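Local atomic coordinates of aac(6')-Ii (Enterococcus faecium, PDB entry 1N71), a protein that acetylates the 6'-amino group of aminoglycoside antibiotics with acetyl-coenzyme A as the donor, and so confers antibiotic resistance. Residues I46-V51 against V92-K97. Residues are numbered along the deposited sequence; the frame is centred on the assembly and turned at random.
Sequences IAVAAV and VNYLEK
Val-48 and Tyr-94 meet where strand 46-52 packs against helix 87-101, and their contact illustrates how a helix packs on a sheet. Alternate residues of the strand face the helix: Ile-46 and Val-48 point their CB atoms toward it, while Ala-47 between them turns away. Both methyls of Val-48 reach one corner of the tyrosine ring from the same side, CG1 and CG2 each lying 3.5 Å from CD1 of Tyr-94. CG1 of Val-48 also lies 3.9 Å from CG of Tyr-94, and CG2 is the methyl nearer CE1, so the isopropyl group meets the CD1 side of the ring obliquely. A chi1 of -165° sets the Tyr-94 ring opposite its own backbone nitrogen and directs it out over the strand; the Tyr-94 side chain also touches Ile-3 and Glu-5 of strand 2-5.

One residue along the helix, Leu-95 completes the pairing. Its CA is 6.8 Å from that of Val-48, the nearest such pair across the contact, yet the leucine makes its close approach to Ile-46: its CD1 methyl comes within 3.8 Å of CG2 of that residue. The CB of Leu-95 does not aim straight at the strand; the end of the side chain comes nearer, carrying CD1 to the strand. Leu-95 also rests on Ile-60 and Ala-62 of strand 55-66, bridging neighbouring strands.

In the GNAT fold, this helix forms the crossover of a beta-alpha-beta unit between parallel strands 70-78 and 106-112, and its N-terminal end, with Gly-88 and Thr-89, binds coenzyme A. Ile-46, Val-48 and Leu-95 are buried, probably with a hydrophobic gain, while Tyr-94 lies at the more open margin. The contact is wholly apolar, which suggests that here the fit of apolar groups, not directional bonding, holds these two segments together.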
ATOM      1  N   ILE A  46      -7.956 -14.039   2.010  1.00 21.00           N
ATOM      2  CA  ILE A  46      -9.249 -14.533   1.585  1.00 20.56           C
ATOM      3  C   ILE A  46      -9.086 -14.816   0.096  1.00 21.53           C
ATOM      4  O   ILE A  46      -8.438 -14.045  -0.623  1.00 19.62           O
ATOM      5  CB  ILE A  46     -10.349 -13.481   1.837  1.00 19.89           C
ATOM      6  CG1 ILE A  46     -10.550 -13.319   3.348  1.00 20.44           C
ATOM      7  CG2 ILE A  46     -11.649 -13.895   1.170  1.00 17.44           C
ATOM      8  CD1 ILE A  46     -11.413 -12.140   3.738  1.00 20.39           C
ATOM      9  N   ALA A  47      -9.639 -15.941  -0.347  1.00 19.88           N
ATOM     10  CA  ALA A  47      -9.563 -16.358  -1.741  1.00 21.14           C
ATOM     11  C   ALA A  47     -10.938 -16.845  -2.191  1.00 22.24           C
ATOM     12  O   ALA A  47     -11.427 -17.877  -1.726  1.00 20.20           O
ATOM     13  CB  ALA A  47      -8.540 -17.468  -1.893  1.00 20.15           C
ATOM     14  N   VAL A  48     -11.553 -16.092  -3.095  1.00 20.70           N
ATOM     15  CA  VAL A  48     -12.880 -16.421  -3.600  1.00 20.69           C
ATOM     16  C   VAL A  48     -12.841 -16.683  -5.098  1.00 21.23           C
ATOM     17  O   VAL A  48     -12.234 -15.928  -5.856  1.00 18.89           O
ATOM     18  CB  VAL A  48     -13.867 -15.274  -3.301  1.00 22.16           C
ATOM     19  CG1 VAL A  48     -15.238 -15.582  -3.881  1.00 21.34           C
ATOM     20  CG2 VAL A  48     -13.952 -15.058  -1.799  1.00 21.88           C
ATOM     21  N   ALA A  49     -13.504 -17.751  -5.525  1.00 20.87           N
ATOM     22  CA  ALA A  49     -13.516 -18.099  -6.936  1.00 22.83           C
ATOM     23  C   ALA A  49     -14.895 -18.077  -7.566  1.00 23.07           C
ATOM     24  O   ALA A  49     -15.919 -18.200  -6.887  1.00 23.99           O
ATOM     25  CB  ALA A  49     -12.889 -19.465  -7.136  1.00 23.79           C
ATOM     26  N   ALA A  50     -14.898 -17.899  -8.880  1.00 22.08           N
ATOM     27  CA  ALA A  50     -16.114 -17.886  -9.672  1.00 23.57           C
ATOM     28  C   ALA A  50     -15.929 -19.074 -10.604  1.00 25.53           C
ATOM     29  O   ALA A  50     -15.013 -19.081 -11.428  1.00 22.26           O
ATOM     30  CB  ALA A  50     -16.215 -16.599 -10.466  1.00 21.91           C
ATOM     31  N   VAL A  51     -16.778 -20.085 -10.457  1.00 27.84           N
ATOM     32  CA  VAL A  51     -16.666 -21.277 -11.285  1.00 30.97           C
ATOM     33  C   VAL A  51     -17.937 -21.603 -12.051  1.00 33.41           C
ATOM     34  O   VAL A  51     -19.033 -21.624 -11.491  1.00 32.62           O
ATOM     35  CB  VAL A  51     -16.277 -22.503 -10.434  1.00 30.98           C
ATOM     36  CG1 VAL A  51     -16.150 -23.736 -11.321  1.00 32.45           C
ATOM     37  CG2 VAL A  51     -14.968 -22.236  -9.716  1.00 31.50           C
ATOM     38  N   VAL A  92     -16.728  -9.194  -5.839  1.00 14.70           N
ATOM     39  CA  VAL A  92     -16.463  -8.127  -4.884  1.00 15.47           C
ATOM     40  C   VAL A  92     -17.420  -8.200  -3.700  1.00 16.38           C
ATOM     41  O   VAL A  92     -17.000  -8.088  -2.552  1.00 15.55           O
ATOM     42  CB  VAL A  92     -16.559  -6.754  -5.557  1.00 16.29           C
ATOM     43  CG1 VAL A  92     -16.505  -5.646  -4.515  1.00 18.25           C
ATOM     44  CG2 VAL A  92     -15.408  -6.603  -6.544  1.00 14.81           C
ATOM     45  N   ASN A  93     -18.703  -8.401  -3.974  1.00 17.76           N
ATOM     46  CA  ASN A  93     -19.680  -8.492  -2.898  1.00 19.55           C
ATOM     47  C   ASN A  93     -19.412  -9.683  -1.985  1.00 18.12           C
ATOM     48  O   ASN A  93     -19.611  -9.595  -0.770  1.00 17.83           O
ATOM     49  CB  ASN A  93     -21.099  -8.567  -3.469  1.00 20.40           C
ATOM     50  CG  ASN A  93     -21.544  -7.254  -4.087  1.00 23.00           C
ATOM     51  OD1 ASN A  93     -21.269  -6.183  -3.550  1.00 25.89           O
ATOM     52  ND2 ASN A  93     -22.246  -7.332  -5.206  1.00 22.74           N
ATOM     53  N   TYR A  94     -18.953 -10.794  -2.556  1.00 16.85           N
ATOM     54  CA  TYR A  94     -18.663 -11.972  -1.747  1.00 16.36           C
ATOM     55  C   TYR A  94     -17.426 -11.685  -0.900  1.00 17.40           C
ATOM     56  O   TYR A  94     -17.357 -12.055   0.268  1.00 16.36           O
ATOM     57  CB  TYR A  94     -18.430 -13.194  -2.641  1.00 18.97           C
ATOM     58  CG  TYR A  94     -18.465 -14.519  -1.907  1.00 20.68           C
ATOM     59  CD1 TYR A  94     -17.378 -14.952  -1.154  1.00 19.61           C
ATOM     60  CD2 TYR A  94     -19.591 -15.337  -1.967  1.00 22.69           C
ATOM     61  CE1 TYR A  94     -17.410 -16.170  -0.477  1.00 23.50           C
ATOM     62  CE2 TYR A  94     -19.635 -16.557  -1.293  1.00 25.07           C
ATOM     63  CZ  TYR A  94     -18.539 -16.966  -0.551  1.00 24.95           C
ATOM     64  OH  TYR A  94     -18.574 -18.173   0.112  1.00 31.21           O
ATOM     65  N   LEU A  95     -16.442 -11.020  -1.494  1.00 15.95           N
ATOM     66  CA  LEU A  95     -15.236 -10.686  -0.754  1.00 16.86           C
ATOM     67  C   LEU A  95     -15.608  -9.817   0.448  1.00 14.78           C
ATOM     68  O   LEU A  95     -15.150 -10.054   1.563  1.00 16.34           O
ATOM     69  CB  LEU A  95     -14.252  -9.927  -1.650  1.00 16.59           C
ATOM     70  CG  LEU A  95     -13.018  -9.374  -0.927  1.00 19.30           C
ATOM     71  CD1 LEU A  95     -12.138 -10.516  -0.439  1.00 22.54           C
ATOM     72  CD2 LEU A  95     -12.241  -8.479  -1.871  1.00 19.13           C
ATOM     73  N   GLU A  96     -16.443  -8.813   0.211  1.00 15.29           N
ATOM     74  CA  GLU A  96     -16.852  -7.910   1.281  1.00 15.87           C
ATOM     75  C   GLU A  96     -17.511  -8.647   2.444  1.00 17.57           C
ATOM     76  O   GLU A  96     -17.255  -8.330   3.601  1.00 16.67           O
ATOM     77  CB  GLU A  96     -17.759  -6.816   0.719  1.00 17.77           C
ATOM     78  CG  GLU A  96     -16.967  -5.793  -0.100  1.00 19.05           C
ATOM     79  CD  GLU A  96     -17.825  -4.691  -0.693  1.00 20.29           C
ATOM     80  OE1 GLU A  96     -18.866  -4.356  -0.099  1.00 22.92           O
ATOM     81  OE2 GLU A  96     -17.444  -4.145  -1.749  1.00 22.35           O
ATOM     82  N   LYS A  97     -18.335  -9.647   2.143  1.00 15.97           N
ATOM     83  CA  LYS A  97     -18.978 -10.421   3.200  1.00 17.39           C
ATOM     84  C   LYS A  97     -17.921 -11.183   4.006  1.00 18.05           C
ATOM     85  O   LYS A  97     -17.979 -11.224   5.239  1.00 17.93           O
ATOM     86  CB  LYS A  97     -19.984 -11.411   2.603  1.00 19.25           C
TER